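Local coordinates for type VI secretion system-associated protein TagF (Pseudomonas aeruginosa PAO1, PDB 2QNU), which is of uncharacterised biochemical function but, as a TagF-family protein, is associated with the type VI secretion system and probably helps regulate it, at residues W32-E43 / L201-L211; T54-A63 / A180-I191. One frame throughout, in Å; residues are numbered along the deposited sequence.

Contact 1 (W32-E43 / L201-L211); sequences WLASGMRASQDE and LPPAPAFGRFL
Trp-32 and Pro-202 make the hydrogen bond that joins helix 23-44 directly to the loop: NE1 of Trp-32 donates to Pro-202 O at 2.8 Å, with an N-H...O angle of 156°. The acceptor lies in the indole plane and is used on a lone pair, which helps fix the rotation of the ring. CG of Trp-32 stands anti to the backbone N (chi1 172°), carrying the indole out to the loop.

Aromatic packing follows. Phe-207 turns its edge toward the face of the Trp-32 six-membered ring, a T-shaped pair with planes at 69°, while one face of Phe-207 lies on the helix backbone at Gly-36 and Met-37 N. Gly-36 has no side chain, and its CA lies 3.4 Å from Phe-207 CG, so the ring sits directly against the helix. Selenomethionine Met-37 adds a Met-aromatic contact, SE lying obliquely 4.0 Å from Phe-207 CE2.

Small residues bring the backbones together further along, with Ala-39 CB 3.5 Å from Ala-204 O. At the outer end water 1 bridges the segments, donating to Glu-43 OE1 and Ala-204 O and accepting from Gly-208 N.

Around this interface, Met-37 and Leu-211 pack on Trp-48 of helix 48-53, and Phe-210 touches Met-196 of strand 194-199. This is helix-to-loop packing: the turn after edge strand 194-199 lies between helix 23-44 and the sheet, with Phe-210 and Pro-202 also resting on Trp-183 of strand 180-185.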
loop_
_atom_site.group_PDB
_atom_site.type_symbol
_atom_site.label_atom_id
_atom_site.label_comp_id
_atom_site.label_asym_id
_atom_site.label_seq_id
_atom_site.Cartn_x
_atom_site.Cartn_y
_atom_site.Cartn_z
ATOM N N TRP B 32 4.118 -18.039 -18.037
ATOM C CA TRP B 32 3.033 -17.147 -17.709
ATOM C C TRP B 32 2.571 -16.405 -18.979
ATOM O O TRP B 32 1.389 -16.256 -19.169
ATOM C CB TRP B 32 3.377 -16.145 -16.558
ATOM C CG TRP B 32 2.294 -15.066 -16.357
ATOM C CD1 TRP B 32 1.077 -15.203 -15.758
ATOM C CD2 TRP B 32 2.331 -13.740 -16.892
ATOM N NE1 TRP B 32 0.357 -14.037 -15.849
ATOM C CE2 TRP B 32 1.115 -13.120 -16.553
ATOM C CE3 TRP B 32 3.265 -13.044 -17.658
ATOM C CZ2 TRP B 32 0.831 -11.805 -16.900
ATOM C CZ3 TRP B 32 2.998 -11.721 -18.011
ATOM C CH2 TRP B 32 1.792 -11.114 -17.646
ATOM N N LEU B 33 3.474 -15.901 -19.822
ATOM C CA LEU B 33 3.023 -15.224 -21.077
ATOM C C LEU B 33 2.317 -16.169 -21.993
ATOM O O LEU B 33 1.265 -15.851 -22.489
ATOM C CB LEU B 33 4.196 -14.641 -21.874
ATOM C CG LEU B 33 4.798 -13.412 -21.274
ATOM C CD1 LEU B 33 6.103 -13.125 -21.979
ATOM C CD2 LEU B 33 3.870 -12.261 -21.378
ATOM N N ALA B 34 2.880 -17.349 -22.181
ATOM C CA ALA B 34 2.270 -18.343 -23.020
ATOM C C ALA B 34 0.839 -18.743 -22.621
ATOM O O ALA B 34 -0.017 -18.937 -23.500
ATOM C CB ALA B 34 3.155 -19.566 -23.073
ATOM N N SER B 35 0.586 -18.896 -21.314
ATOM C CA SER B 35 -0.751 -19.247 -20.786
ATOM C C SER B 35 -1.730 -18.138 -21.077
ATOM O O SER B 35 -2.900 -18.377 -21.411
ATOM C CB SER B 35 -0.704 -19.442 -19.225
ATOM O OG SER B 35 0.327 -20.340 -18.846
ATOM N N GLY B 36 -1.248 -16.917 -20.880
ATOM C CA GLY B 36 -2.006 -15.705 -21.118
ATOM C C GLY B 36 -2.355 -15.548 -22.592
ATOM O O GLY B 36 -3.452 -15.089 -22.924
HETATM N N MSE B 37 -1.386 -15.855 -23.461
HETATM C CA MSE B 37 -1.523 -15.664 -24.892
HETATM C C MSE B 37 -2.620 -16.613 -25.360
HETATM O O MSE B 37 -3.587 -16.202 -25.958
HETATM C CB MSE B 37 -0.200 -15.972 -25.620
HETATM C CG MSE B 37 0.932 -14.922 -25.432
HETATM SE SE MSE B 37 0.568 -13.179 -26.402
HETATM C CE MSE B 37 1.115 -13.942 -28.135
ATOM N N ARG B 38 -2.466 -17.879 -25.006
ATOM C CA ARG B 38 -3.428 -18.937 -25.309
ATOM C C ARG B 38 -4.812 -18.613 -24.747
ATOM O O ARG B 38 -5.796 -18.698 -25.479
ATOM C CB ARG B 38 -2.861 -20.238 -24.795
ATOM C CG ARG B 38 -3.643 -21.512 -25.114
ATOM C CD ARG B 38 -3.612 -21.860 -26.632
ATOM N NE ARG B 38 -4.846 -21.384 -27.257
ATOM C CZ ARG B 38 -4.931 -20.801 -28.446
ATOM N NH1 ARG B 38 -3.861 -20.630 -29.234
ATOM N NH2 ARG B 38 -6.121 -20.401 -28.872
ATOM N N ALA B 39 -4.938 -18.197 -23.491
ATOM C CA ALA B 39 -6.284 -17.873 -22.983
ATOM C C ALA B 39 -6.895 -16.658 -23.686
ATOM O O ALA B 39 -8.050 -16.693 -24.066
ATOM C CB ALA B 39 -6.284 -17.651 -21.468
ATOM N N SER B 40 -6.118 -15.584 -23.870
ATOM C CA SER B 40 -6.615 -14.372 -24.606
ATOM C C SER B 40 -7.050 -14.768 -26.020
ATOM O O SER B 40 -8.135 -14.401 -26.462
ATOM C CB SER B 40 -5.555 -13.284 -24.637
ATOM O OG SER B 40 -4.412 -13.787 -25.326
ATOM N N GLN B 41 -6.243 -15.585 -26.693
ATOM C CA GLN B 41 -6.613 -16.130 -27.996
ATOM C C GLN B 41 -7.935 -16.910 -27.987
ATOM O O GLN B 41 -8.764 -16.697 -28.843
ATOM C CB GLN B 41 -5.470 -16.975 -28.590
ATOM C CG GLN B 41 -4.294 -16.069 -29.038
ATOM C CD GLN B 41 -2.986 -16.807 -29.311
ATOM O OE1 GLN B 41 -2.896 -18.015 -29.193
ATOM N NE2 GLN B 41 -1.943 -16.048 -29.658
ATOM N N ASP B 42 -8.130 -17.812 -27.034
ATOM C CA ASP B 42 -9.384 -18.569 -26.964
ATOM C C ASP B 42 -10.592 -17.648 -26.708
ATOM O O ASP B 42 -11.688 -17.872 -27.240
ATOM C CB ASP B 42 -9.368 -19.581 -25.829
ATOM C CG ASP B 42 -8.476 -20.736 -26.075
ATOM O OD1 ASP B 42 -8.042 -20.966 -27.203
ATOM O OD2 ASP B 42 -8.225 -21.463 -25.098
ATOM N N GLU B 43 -10.399 -16.664 -25.838
ATOM C CA GLU B 43 -11.481 -15.756 -25.449
ATOM C C GLU B 43 -11.899 -14.807 -26.567
ATOM O O GLU B 43 -13.092 -14.569 -26.789
ATOM C CB GLU B 43 -11.070 -14.935 -24.226
ATOM C CG GLU B 43 -11.399 -15.657 -22.894
ATOM C CD GLU B 43 -10.388 -15.365 -21.746
ATOM O OE1 GLU B 43 -9.692 -14.313 -21.763
ATOM O OE2 GLU B 43 -10.286 -16.243 -20.848
ATOM N N LEU B 201 0.425 -12.962 -9.828
ATOM C CA LEU B 201 0.459 -12.739 -11.292
ATOM C C LEU B 201 -0.939 -12.707 -11.773
ATOM O O LEU B 201 -1.778 -13.392 -11.207
ATOM C CB LEU B 201 1.170 -13.858 -12.041
ATOM C CG LEU B 201 2.653 -14.049 -11.696
ATOM C CD1 LEU B 201 3.244 -15.295 -12.300
ATOM C CD2 LEU B 201 3.417 -12.849 -12.048
ATOM N N PRO B 202 -1.188 -11.928 -12.850
ATOM C CA PRO B 202 -2.511 -12.005 -13.475
ATOM C C PRO B 202 -2.851 -13.466 -13.837
ATOM O O PRO B 202 -2.041 -14.198 -14.369
ATOM C CB PRO B 202 -2.382 -11.113 -14.694
ATOM C CG PRO B 202 -1.177 -10.231 -14.394
ATOM C CD PRO B 202 -0.285 -10.967 -13.509
ATOM N N PRO B 203 -4.038 -13.909 -13.455
ATOM C CA PRO B 203 -4.473 -15.215 -13.945
ATOM C C PRO B 203 -4.584 -15.211 -15.482
ATOM O O PRO B 203 -4.888 -14.159 -16.085
ATOM C CB PRO B 203 -5.833 -15.432 -13.292
ATOM C CG PRO B 203 -6.260 -14.178 -12.812
ATOM C CD PRO B 203 -5.037 -13.257 -12.597
ATOM N N ALA B 204 -4.344 -16.367 -16.083
ATOM C CA ALA B 204 -4.320 -16.486 -17.548
ATOM C C ALA B 204 -5.586 -15.888 -18.190
ATOM O O ALA B 204 -5.477 -15.135 -19.119
ATOM C CB ALA B 204 -4.110 -17.890 -17.970
ATOM N N PRO B 205 -6.780 -16.200 -17.667
ATOM C CA PRO B 205 -7.981 -15.574 -18.261
ATOM C C PRO B 205 -8.066 -14.078 -18.079
ATOM O O PRO B 205 -8.976 -13.468 -18.613
ATOM C CB PRO B 205 -9.144 -16.267 -17.541
ATOM C CG PRO B 205 -8.515 -17.565 -16.938
ATOM C CD PRO B 205 -7.129 -17.169 -16.600
ATOM N N ALA B 206 -7.184 -13.502 -17.286
ATOM C CA ALA B 206 -7.081 -12.027 -17.142
ATOM C C ALA B 206 -6.120 -11.372 -18.129
ATOM O O ALA B 206 -6.152 -10.133 -18.315
ATOM C CB ALA B 206 -6.665 -11.635 -15.706
ATOM N N PHE B 207 -5.256 -12.184 -18.744
ATOM C CA PHE B 207 -4.346 -11.662 -19.800
ATOM C C PHE B 207 -4.973 -10.703 -20.847
ATOM O O PHE B 207 -4.451 -9.580 -21.104
ATOM C CB PHE B 207 -3.644 -12.784 -20.530
ATOM C CG PHE B 207 -2.397 -12.315 -21.266
ATOM C CD1 PHE B 207 -1.192 -12.116 -20.582
ATOM C CD2 PHE B 207 -2.438 -12.043 -22.622
ATOM C CE1 PHE B 207 -0.073 -11.713 -21.255
ATOM C CE2 PHE B 207 -1.319 -11.612 -23.287
ATOM C CZ PHE B 207 -0.133 -11.438 -22.610
ATOM N N GLY B 208 -6.085 -11.153 -21.427
ATOM C CA GLY B 208 -6.912 -10.340 -22.271
ATOM C C GLY B 208 -7.144 -8.875 -21.920
ATOM O O GLY B 208 -7.249 -8.043 -22.842
ATOM N N ARG B 209 -7.255 -8.549 -20.632
ATOM C CA ARG B 209 -7.540 -7.198 -20.179
ATOM C C ARG B 209 -6.368 -6.277 -20.510
ATOM O O ARG B 209 -6.581 -5.098 -20.751
ATOM C CB ARG B 209 -7.873 -7.139 -18.644
ATOM C CG ARG B 209 -9.316 -7.665 -18.350
ATOM C CD ARG B 209 -9.538 -9.007 -17.558
ATOM N NE ARG B 209 -9.374 -8.784 -16.148
ATOM C CZ ARG B 209 -9.646 -9.607 -15.118
ATOM N NH1 ARG B 209 -10.239 -10.804 -15.210
ATOM N NH2 ARG B 209 -9.309 -9.162 -13.923
ATOM N N PHE B 210 -5.165 -6.827 -20.575
ATOM C CA PHE B 210 -3.998 -6.037 -21.052
ATOM C C PHE B 210 -4.129 -5.637 -22.540
ATOM O O PHE B 210 -3.365 -4.777 -23.005
ATOM C CB PHE B 210 -2.708 -6.838 -20.972
ATOM C CG PHE B 210 -2.226 -7.092 -19.577
ATOM C CD1 PHE B 210 -1.916 -6.038 -18.729
ATOM C CD2 PHE B 210 -2.054 -8.404 -19.126
ATOM C CE1 PHE B 210 -1.425 -6.292 -17.422
ATOM C CE2 PHE B 210 -1.590 -8.673 -17.807
ATOM C CZ PHE B 210 -1.311 -7.614 -16.965
ATOM N N LEU B 211 -4.997 -6.335 -23.282
ATOM C CA LEU B 211 -5.163 -6.097 -24.748
ATOM C C LEU B 211 -6.412 -5.301 -25.015
ATOM O O LEU B 211 -6.417 -4.519 -25.927
ATOM C CB LEU B 211 -5.125 -7.368 -25.600
ATOM C CG LEU B 211 -4.172 -8.510 -25.205
ATOM C CD1 LEU B 211 -4.423 -9.789 -26.009
ATOM C CD2 LEU B 211 -2.731 -8.143 -25.276
HETATM O O HOH W 1 -7.090 -13.864 -21.141
#

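Contact 2 (T54-A63 / A180-I191). With ACT (acetate ion), chain F.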
loop_
_atom_site.group_PDB
_atom_site.type_symbol
_atom_site.label_atom_id
_atom_site.label_comp_id
_atom_site.label_asym_id
_atom_site.label_seq_id
_atom_site.Cartn_x
_atom_site.Cartn_y
_atom_site.Cartn_z
ATOM N N THR B 54 -2.530 -3.536 -31.283
ATOM C CA THR B 54 -2.663 -2.154 -30.880
ATOM C C THR B 54 -2.707 -1.934 -29.381
ATOM O O THR B 54 -3.137 -0.856 -28.944
ATOM C CB THR B 54 -3.946 -1.576 -31.435
ATOM O OG1 THR B 54 -5.036 -2.376 -30.949
ATOM C CG2 THR B 54 -3.918 -1.583 -32.978
ATOM N N SER B 55 -2.377 -2.975 -28.599
ATOM C CA SER B 55 -2.454 -2.938 -27.173
ATOM C C SER B 55 -1.239 -2.159 -26.620
ATOM O O SER B 55 -0.208 -2.024 -27.302
ATOM C CB SER B 55 -2.475 -4.356 -26.601
ATOM O OG SER B 55 -1.328 -5.073 -27.002
ATOM N N PRO B 56 -1.357 -1.639 -25.384
ATOM C CA PRO B 56 -0.278 -0.875 -24.755
ATOM C C PRO B 56 1.007 -1.595 -24.456
ATOM O O PRO B 56 1.127 -2.844 -24.422
ATOM C CB PRO B 56 -0.871 -0.449 -23.415
ATOM C CG PRO B 56 -2.337 -0.478 -23.660
ATOM C CD PRO B 56 -2.535 -1.696 -24.514
ATOM N N LEU B 57 2.008 -0.751 -24.237
ATOM C CA LEU B 57 3.214 -1.199 -23.594
ATOM C C LEU B 57 2.908 -1.050 -22.101
ATOM O O LEU B 57 2.371 0.021 -21.677
ATOM C CB LEU B 57 4.402 -0.325 -24.009
ATOM C CG LEU B 57 5.013 -0.714 -25.374
ATOM C CD1 LEU B 57 4.085 -0.333 -26.552
ATOM C CD2 LEU B 57 6.359 -0.080 -25.510
ATOM N N TRP B 58 3.147 -2.152 -21.349
ATOM C CA TRP B 58 2.934 -2.178 -19.929
ATOM C C TRP B 58 4.258 -2.199 -19.174
ATOM O O TRP B 58 5.079 -3.057 -19.314
ATOM C CB TRP B 58 2.069 -3.363 -19.559
ATOM C CG TRP B 58 0.710 -3.251 -20.114
ATOM C CD1 TRP B 58 0.216 -3.922 -21.179
ATOM C CD2 TRP B 58 -0.346 -2.460 -19.608
ATOM N NE1 TRP B 58 -1.101 -3.567 -21.402
ATOM C CE2 TRP B 58 -1.479 -2.692 -20.432
ATOM C CE3 TRP B 58 -0.482 -1.631 -18.495
ATOM C CZ2 TRP B 58 -2.696 -2.075 -20.212
ATOM C CZ3 TRP B 58 -1.669 -0.984 -18.305
ATOM C CH2 TRP B 58 -2.763 -1.202 -19.166
ATOM N N ARG B 59 4.428 -1.191 -18.374
ATOM C CA ARG B 59 5.488 -1.131 -17.378
ATOM C C ARG B 59 4.997 -1.987 -16.182
ATOM O O ARG B 59 3.823 -2.035 -15.932
ATOM C CB ARG B 59 5.619 0.293 -16.915
ATOM C CG ARG B 59 5.880 1.267 -18.025
ATOM C CD ARG B 59 5.680 2.691 -17.620
ATOM N NE ARG B 59 5.808 3.587 -18.787
ATOM C CZ ARG B 59 5.739 4.917 -18.725
ATOM N NH1 ARG B 59 5.639 5.529 -17.557
ATOM N NH2 ARG B 59 5.845 5.643 -19.817
ATOM N N PHE B 60 5.902 -2.684 -15.517
ATOM C CA PHE B 60 5.533 -3.498 -14.413
ATOM C C PHE B 60 6.574 -3.551 -13.292
ATOM O O PHE B 60 7.760 -3.368 -13.502
ATOM C CB PHE B 60 5.231 -4.919 -14.896
ATOM C CG PHE B 60 6.410 -5.614 -15.532
ATOM C CD1 PHE B 60 7.358 -6.286 -14.759
ATOM C CD2 PHE B 60 6.547 -5.640 -16.912
ATOM C CE1 PHE B 60 8.423 -6.934 -15.356
ATOM C CE2 PHE B 60 7.604 -6.257 -17.519
ATOM C CZ PHE B 60 8.546 -6.903 -16.779
ATOM N N ALA B 61 6.060 -3.860 -12.103
ATOM C CA ALA B 61 6.856 -4.271 -10.967
ATOM C C ALA B 61 6.190 -5.455 -10.271
ATOM O O ALA B 61 5.007 -5.411 -9.885
ATOM C CB ALA B 61 6.991 -3.148 -10.046
ATOM N N ILE B 62 6.954 -6.521 -10.191
ATOM C CA ILE B 62 6.524 -7.813 -9.690
ATOM C C ILE B 62 7.294 -8.202 -8.423
ATOM O O ILE B 62 8.512 -8.201 -8.385
ATOM C CB ILE B 62 6.705 -8.831 -10.755
ATOM C CG1 ILE B 62 5.781 -8.393 -11.958
ATOM C CG2 ILE B 62 6.414 -10.252 -10.228
ATOM C CD1 ILE B 62 5.992 -9.185 -13.190
ATOM N N ALA B 63 6.541 -8.557 -7.393
ATOM C CA ALA B 63 7.139 -9.000 -6.095
ATOM C C ALA B 63 8.031 -10.233 -6.215
ATOM O O ALA B 63 7.858 -11.073 -7.123
ATOM C CB ALA B 63 6.033 -9.270 -5.072
ATOM N N ALA B 180 2.485 -9.063 -4.923
ATOM C CA ALA B 180 1.631 -8.436 -5.968
ATOM C C ALA B 180 2.373 -8.150 -7.246
ATOM O O ALA B 180 3.620 -8.076 -7.249
ATOM C CB ALA B 180 1.022 -7.115 -5.457
ATOM N N SER B 181 1.594 -7.937 -8.330
ATOM C CA SER B 181 2.157 -7.376 -9.550
ATOM C C SER B 181 1.380 -6.088 -9.891
ATOM O O SER B 181 0.116 -6.051 -9.769
ATOM C CB SER B 181 2.117 -8.426 -10.648
ATOM O OG SER B 181 0.789 -8.790 -10.945
ATOM N N HIS B 182 2.135 -5.033 -10.209
ATOM C CA HIS B 182 1.608 -3.753 -10.638
ATOM C C HIS B 182 1.993 -3.557 -12.125
ATOM O O HIS B 182 3.092 -3.922 -12.561
ATOM C CB HIS B 182 2.166 -2.595 -9.810
ATOM C CG HIS B 182 1.556 -2.474 -8.436
ATOM N ND1 HIS B 182 2.020 -3.166 -7.343
ATOM C CD2 HIS B 182 0.473 -1.781 -8.014
ATOM C CE1 HIS B 182 1.253 -2.894 -6.300
ATOM N NE2 HIS B 182 0.314 -2.034 -6.674
ATOM N N TRP B 183 1.078 -2.965 -12.858
ATOM C CA TRP B 183 1.169 -2.822 -14.317
ATOM C C TRP B 183 0.602 -1.461 -14.611
ATOM O O TRP B 183 -0.493 -1.134 -14.091
ATOM C CB TRP B 183 0.303 -3.869 -14.964
ATOM C CG TRP B 183 0.581 -5.224 -14.505
ATOM C CD1 TRP B 183 0.014 -5.859 -13.385
ATOM C CD2 TRP B 183 1.437 -6.176 -15.110
ATOM N NE1 TRP B 183 0.505 -7.136 -13.286
ATOM C CE2 TRP B 183 1.382 -7.360 -14.314
ATOM C CE3 TRP B 183 2.267 -6.160 -16.259
ATOM C CZ2 TRP B 183 2.125 -8.487 -14.616
ATOM C CZ3 TRP B 183 3.007 -7.272 -16.552
ATOM C CH2 TRP B 183 2.913 -8.444 -15.764
ATOM N N TRP B 184 1.373 -0.614 -15.305
ATOM C CA TRP B 184 0.908 0.744 -15.577
ATOM C C TRP B 184 1.507 1.259 -16.884
ATOM O O TRP B 184 2.410 0.647 -17.436
ATOM C CB TRP B 184 1.212 1.696 -14.445
ATOM C CG TRP B 184 2.667 2.053 -14.274
ATOM C CD1 TRP B 184 3.248 3.188 -14.658
ATOM C CD2 TRP B 184 3.686 1.262 -13.638
ATOM N NE1 TRP B 184 4.607 3.176 -14.333
ATOM C CE2 TRP B 184 4.882 1.981 -13.717
ATOM C CE3 TRP B 184 3.703 -0.002 -13.027
ATOM C CZ2 TRP B 184 6.046 1.502 -13.213
ATOM C CZ3 TRP B 184 4.878 -0.471 -12.526
ATOM C CH2 TRP B 184 6.036 0.264 -12.628
ATOM N N GLY B 185 1.002 2.394 -17.353
ATOM C CA GLY B 185 1.587 3.039 -18.499
ATOM C C GLY B 185 0.673 4.018 -19.187
ATOM O O GLY B 185 -0.323 4.450 -18.605
ATOM N N ARG B 186 1.058 4.387 -20.420
ATOM C CA ARG B 186 0.363 5.466 -21.185
ATOM C C ARG B 186 -0.947 4.998 -21.802
ATOM O O ARG B 186 -1.797 5.808 -22.152
ATOM C CB ARG B 186 1.238 6.018 -22.303
ATOM C CG ARG B 186 2.546 6.550 -21.857
ATOM C CD ARG B 186 3.410 7.157 -23.034
ATOM N NE ARG B 186 4.219 8.228 -22.476
ATOM C CZ ARG B 186 5.530 8.200 -22.340
ATOM N NH1 ARG B 186 6.287 7.207 -22.808
ATOM N NH2 ARG B 186 6.098 9.219 -21.793
ATOM N N GLY B 187 -1.157 3.698 -21.877
ATOM C CA GLY B 187 -2.395 3.212 -22.497
ATOM C C GLY B 187 -2.344 3.190 -24.014
ATOM O O GLY B 187 -1.274 3.120 -24.602
ATOM N N SER B 188 -3.514 3.218 -24.634
ATOM C CA SER B 188 -3.676 3.164 -26.082
ATOM C C SER B 188 -4.983 3.901 -26.394
ATOM O O SER B 188 -5.727 4.295 -25.470
ATOM C CB SER B 188 -3.811 1.714 -26.556
ATOM O OG SER B 188 -5.028 1.147 -26.021
ATOM N N ALA B 189 -5.282 4.099 -27.672
ATOM C CA ALA B 189 -6.606 4.547 -28.032
ATOM C C ALA B 189 -7.741 3.788 -27.265
ATOM O O ALA B 189 -8.763 4.373 -26.952
ATOM C CB ALA B 189 -6.808 4.365 -29.526
ATOM N N ARG B 190 -7.545 2.524 -26.932
ATOM C CA ARG B 190 -8.624 1.734 -26.316
ATOM C C ARG B 190 -8.599 1.586 -24.773
ATOM O O ARG B 190 -9.625 1.325 -24.158
ATOM C CB ARG B 190 -8.636 0.334 -26.937
ATOM C CG ARG B 190 -8.716 0.367 -28.426
ATOM C CD ARG B 190 -9.755 -0.649 -28.956
ATOM N NE ARG B 190 -9.160 -1.888 -29.492
ATOM C CZ ARG B 190 -9.469 -3.142 -29.128
ATOM N NH1 ARG B 190 -10.369 -3.411 -28.166
ATOM N NH2 ARG B 190 -8.851 -4.143 -29.744
ATOM N N ILE B 191 -7.446 1.749 -24.170
ATOM C CA ILE B 191 -7.272 1.582 -22.734
ATOM C C ILE B 191 -6.696 2.877 -22.184
ATOM O O ILE B 191 -5.613 3.326 -22.632
ATOM C CB ILE B 191 -6.308 0.422 -22.513
ATOM C CG1 ILE B 191 -6.793 -0.822 -23.274
ATOM C CG2 ILE B 191 -6.146 0.140 -21.088
ATOM C CD1 ILE B 191 -5.973 -2.075 -22.973
HETATM C C ACT F . -2.347 -0.322 -6.080
HETATM O O ACT F . -2.276 -0.540 -7.340
HETATM O OXT ACT F . -1.488 -0.861 -5.282
HETATM C CH3 ACT F . -3.429 0.509 -5.581
HETATM O O HOH W 2 3.116 2.765 -21.901
HETATM O O HOH W 3 0.069 1.133 -20.639
HETATM O O HOH W 4 1.436 2.238 -24.387
HETATM O O HOH W 5 6.808 4.992 -14.844
HETATM O O HOH W 6 4.208 -4.960 -7.249
#
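Trp-184 carries Arg-59 on one ring face: CB of Arg-59 stands over the centre of the six-membered ring, 3.9 Å from the centroid, a CH-pi contact. At the edge Ala-61 N lies near the ring plane, and water 5 accepts from Trp-184 NE1. On the other side of the sheet Trp-183 receives Phe-60 CB over a face, 3.5 Å from CE3; its NE1 donates to Ser-181 OG, also hydrogen-bonded to Gly-200 O, helping steady the indole. Trp-58 has Pro-56 CB and water 3 above its plane, with Ile-191 CG2 and Trp-184 N at its edge. Acetate, probably from the crystallisation liquor, lies at the edge of His-182, where NE2 donates to OXT at 2.6 Å.

These rings flank two adjacent strands of a seven-stranded antiparallel sheet, 58-62 flanked also by 71-77 and 180-185 by edge strand 194-199. Arg-59/Trp-184 and Ala-61/His-182 are hydrogen-bonded pairs, alternating with the non-hydrogen-bonded Phe-60/Trp-183 and Ile-62/Ser-181; His-182 N to Ala-61 O is nearly straight at 175°.

On the N-terminal side of Arg-59 water bridges replace direct backbone pairing: waters 2, 3 and 4 link Leu-57 to Arg-186 and Gly-187. Arg-59 is extended from CG to NE and brings NH2 over a face of the Arg-186 guanidinium, 3.4 Å from its NH1. Glu-116 forms salt bridges with both arginines, probably offsetting their like charges.

How the contacts relate
From the N terminus, strands 4-7 and 18-19 lead into helix 23-44, the early half of contact 1, then helix 48-53 and strand 58-62, the early half of contact 2. Strands 71-77 and 89-95 and several helices intervene before strand 180-185 returns to close contact 2. After strand 194-199, segment 201-211 closes contact 1, so contact 2 nests within its loop. Their centres are 14 Å apart, yet they touch: Phe-210 O lies 3.0 Å from Trp-58 NE1, a probable hydrogen bond, and Trp-32 CH2 packs 3.5 Å from Trp-183 CH2. One contact joins neighbouring sheet strands; the other fastens a helix to the segment that follows edge strand 194-199 and folds back over the sheet.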